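Local coordinates for inner membrane lipoprotein SadB (Salmonella enterica, PDB 4C47) that is a trimeric, membrane-anchored accessory protein required for proper surface expression of the trimeric autotransporter adhesin SadA and possibly directly involved in its biogenesis, at residues Ala137-Leu140 against Pro141-Lys144. Sequence-based numbering, arbitrary orientation.
Sequences AKDL and PRWK
Leu-140 O accepts a hydrogen bond from Lys-144 N at 2.9 Å. This is an i to i+4 bond in the first turn of the short surface helix 140-146. The helix lies between strands 124-130 and 148-153 of the globular beta-sandwich domain, and a helix-like turn at 137-139 leads into it. One residue back, Trp-143 N reaches Asp-139 O in a weaker bond of 3.3 Å, though the N-H points fairly straight at the oxygen (163°). Pro-141 sits in the first turn and has no N-H to give. Pro-141 CD packs on Leu-140 CB at 3.5 Å.

Arg-142 folds back over the entry to the helix. Its chain bends about the CG-CD bond (chi3 -113°), which swings the guanidinium toward Lys-138 and Asp-139. Arg-142 NH2 makes a long salt bridge to Asp-139 OD1 at 3.6 Å. The carboxylate oxygen lies at the guanidinium edge, in its plane, while the two flat groups are turned 53° apart. Lys-138 O stands over one face of the same guanidinium. Lys-138 O is 3.0 Å from Arg-142 NH2, but the angle is too poor for a hydrogen bond. Lys-138 NZ stays 6.4 Å from Arg-142 NH2.

Trp-143 ties the helix to the sandwich. Its indole N-H binds Thr-131 O, and its ring meets Tyr-180 edge-to-face. The loop residues Lys-133 and Pro-134 also touch the Trp-143 side chain. These contacts join the short helix to the loop after strand 124-130 and to strand 180-186. Leu-140 runs alongside Trp-143, both side chains pointing the same way. Leu-140 CD2 approaches the indole obliquely and comes to 4.0 Å from Trp-143 CE3.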
ATOM      1  N   ALA A 137       7.076  20.773   0.094  1.00105.91           N
ATOM      2  CA  ALA A 137       7.356  19.718   1.061  1.00106.47           C
ATOM      3  C   ALA A 137       8.232  20.185   2.223  1.00108.97           C
ATOM      4  O   ALA A 137       8.120  19.671   3.336  1.00102.93           O
ATOM      5  CB  ALA A 137       7.995  18.524   0.365  1.00108.33           C
ATOM      6  N   LYS A 138       9.101  21.158   1.964  1.00111.87           N
ATOM      7  CA  LYS A 138      10.040  21.621   2.983  1.00108.04           C
ATOM      8  C   LYS A 138       9.352  22.444   4.070  1.00108.26           C
ATOM      9  O   LYS A 138       9.922  22.676   5.136  1.00112.02           O
ATOM     10  CB  LYS A 138      11.177  22.427   2.348  1.00107.83           C
ATOM     11  CG  LYS A 138      10.753  23.786   1.820  1.00108.40           C
ATOM     12  CD  LYS A 138      11.907  24.514   1.148  1.00115.43           C
ATOM     13  CE  LYS A 138      11.468  25.878   0.639  1.00117.28           C
ATOM     14  NZ  LYS A 138      12.531  26.561  -0.150  1.00118.87           N
ATOM     15  N   ASP A 139       8.126  22.880   3.798  1.00101.36           N
ATOM     16  CA  ASP A 139       7.384  23.713   4.738  1.00 99.22           C
ATOM     17  C   ASP A 139       6.452  22.893   5.625  1.00 95.11           C
ATOM     18  O   ASP A 139       5.819  23.433   6.535  1.00 92.65           O
ATOM     19  CB  ASP A 139       6.582  24.780   3.992  1.00103.23           C
ATOM     20  CG  ASP A 139       7.464  25.702   3.175  1.00108.22           C
ATOM     21  OD1 ASP A 139       8.671  25.796   3.485  1.00111.75           O
ATOM     22  OD2 ASP A 139       6.952  26.337   2.228  1.00110.12           O
ATOM     23  N   LEU A 140       6.373  21.593   5.358  1.00 99.37           N
ATOM     24  CA  LEU A 140       5.468  20.703   6.093  1.00 99.91           C
ATOM     25  C   LEU A 140       5.649  20.630   7.622  1.00 97.15           C
ATOM     26  O   LEU A 140       4.671  20.794   8.351  1.00 91.05           O
ATOM     27  CB  LEU A 140       5.448  19.295   5.476  1.00100.33           C
ATOM     28  CG  LEU A 140       4.536  19.097   4.261  1.00 96.85           C
ATOM     29  CD1 LEU A 140       4.572  17.653   3.775  1.00 92.73           C
ATOM     30  CD2 LEU A 140       3.106  19.523   4.580  1.00 90.18           C
ATOM     31  N   PRO A 141       6.882  20.383   8.115  1.00 94.41           N
ATOM     32  CA  PRO A 141       7.028  20.198   9.568  1.00 87.71           C
ATOM     33  C   PRO A 141       6.621  21.413  10.403  1.00 89.05           C
ATOM     34  O   PRO A 141       5.962  21.253  11.436  1.00 89.39           O
ATOM     35  CB  PRO A 141       8.525  19.914   9.737  1.00 86.77           C
ATOM     36  CG  PRO A 141       9.167  20.482   8.518  1.00 92.67           C
ATOM     37  CD  PRO A 141       8.178  20.262   7.421  1.00 92.39           C
ATOM     38  N   ARG A 142       7.008  22.602   9.957  1.00 76.87           N
ATOM     39  CA  ARG A 142       6.681  23.835  10.662  1.00 86.17           C
ATOM     40  C   ARG A 142       5.170  24.029  10.715  1.00 79.49           C
ATOM     41  O   ARG A 142       4.599  24.336  11.769  1.00 79.50           O
ATOM     42  CB  ARG A 142       7.341  25.024   9.963  1.00 92.32           C
ATOM     43  CG  ARG A 142       8.811  24.799   9.633  1.00109.22           C
ATOM     44  CD  ARG A 142       9.448  26.034   9.015  1.00120.64           C
ATOM     45  NE  ARG A 142       9.823  25.829   7.618  1.00127.07           N
ATOM     46  CZ  ARG A 142      11.001  25.354   7.220  1.00134.68           C
ATOM     47  NH1 ARG A 142      11.926  25.028   8.114  1.00136.28           N
ATOM     48  NH2 ARG A 142      11.256  25.203   5.927  1.00138.22           N
ATOM     49  N   TRP A 143       4.535  23.835   9.563  1.00 81.06           N
ATOM     50  CA  TRP A 143       3.089  23.941   9.432  1.00 72.29           C
ATOM     51  C   TRP A 143       2.379  22.976  10.372  1.00 75.41           C
ATOM     52  O   TRP A 143       1.428  23.354  11.055  1.00 79.64           O
ATOM     53  CB  TRP A 143       2.676  23.660   7.989  1.00 72.52           C
ATOM     54  CG  TRP A 143       1.202  23.627   7.781  1.00 74.77           C
ATOM     55  CD1 TRP A 143       0.347  24.689   7.814  1.00 74.55           C
ATOM     56  CD2 TRP A 143       0.401  22.475   7.490  1.00 78.39           C
ATOM     57  NE1 TRP A 143      -0.939  24.270   7.569  1.00 83.59           N
ATOM     58  CE2 TRP A 143      -0.933  22.914   7.365  1.00 79.91           C
ATOM     59  CE3 TRP A 143       0.681  21.115   7.324  1.00 79.83           C
ATOM     60  CZ2 TRP A 143      -1.983  22.042   7.085  1.00 76.43           C
ATOM     61  CZ3 TRP A 143      -0.364  20.250   7.044  1.00 77.04           C
ATOM     62  CH2 TRP A 143      -1.679  20.717   6.929  1.00 74.54           C
ATOM     63  N   LYS A 144       2.849  21.731  10.406  1.00 75.90           N
ATOM     64  CA  LYS A 144       2.283  20.720  11.293  1.00 76.04           C
ATOM     65  C   LYS A 144       2.429  21.126  12.752  1.00 79.41           C
ATOM     66  O   LYS A 144       1.509  20.940  13.549  1.00 82.99           O
ATOM     67  CB  LYS A 144       2.940  19.358  11.058  1.00 79.86           C
ATOM     68  CG  LYS A 144       2.584  18.706   9.734  1.00 89.21           C
ATOM     69  CD  LYS A 144       3.221  17.334   9.612  1.00101.16           C
ATOM     70  CE  LYS A 144       4.728  17.411   9.811  1.00112.54           C
ATOM     71  NZ  LYS A 144       5.391  16.088   9.648  1.00114.65           N
TER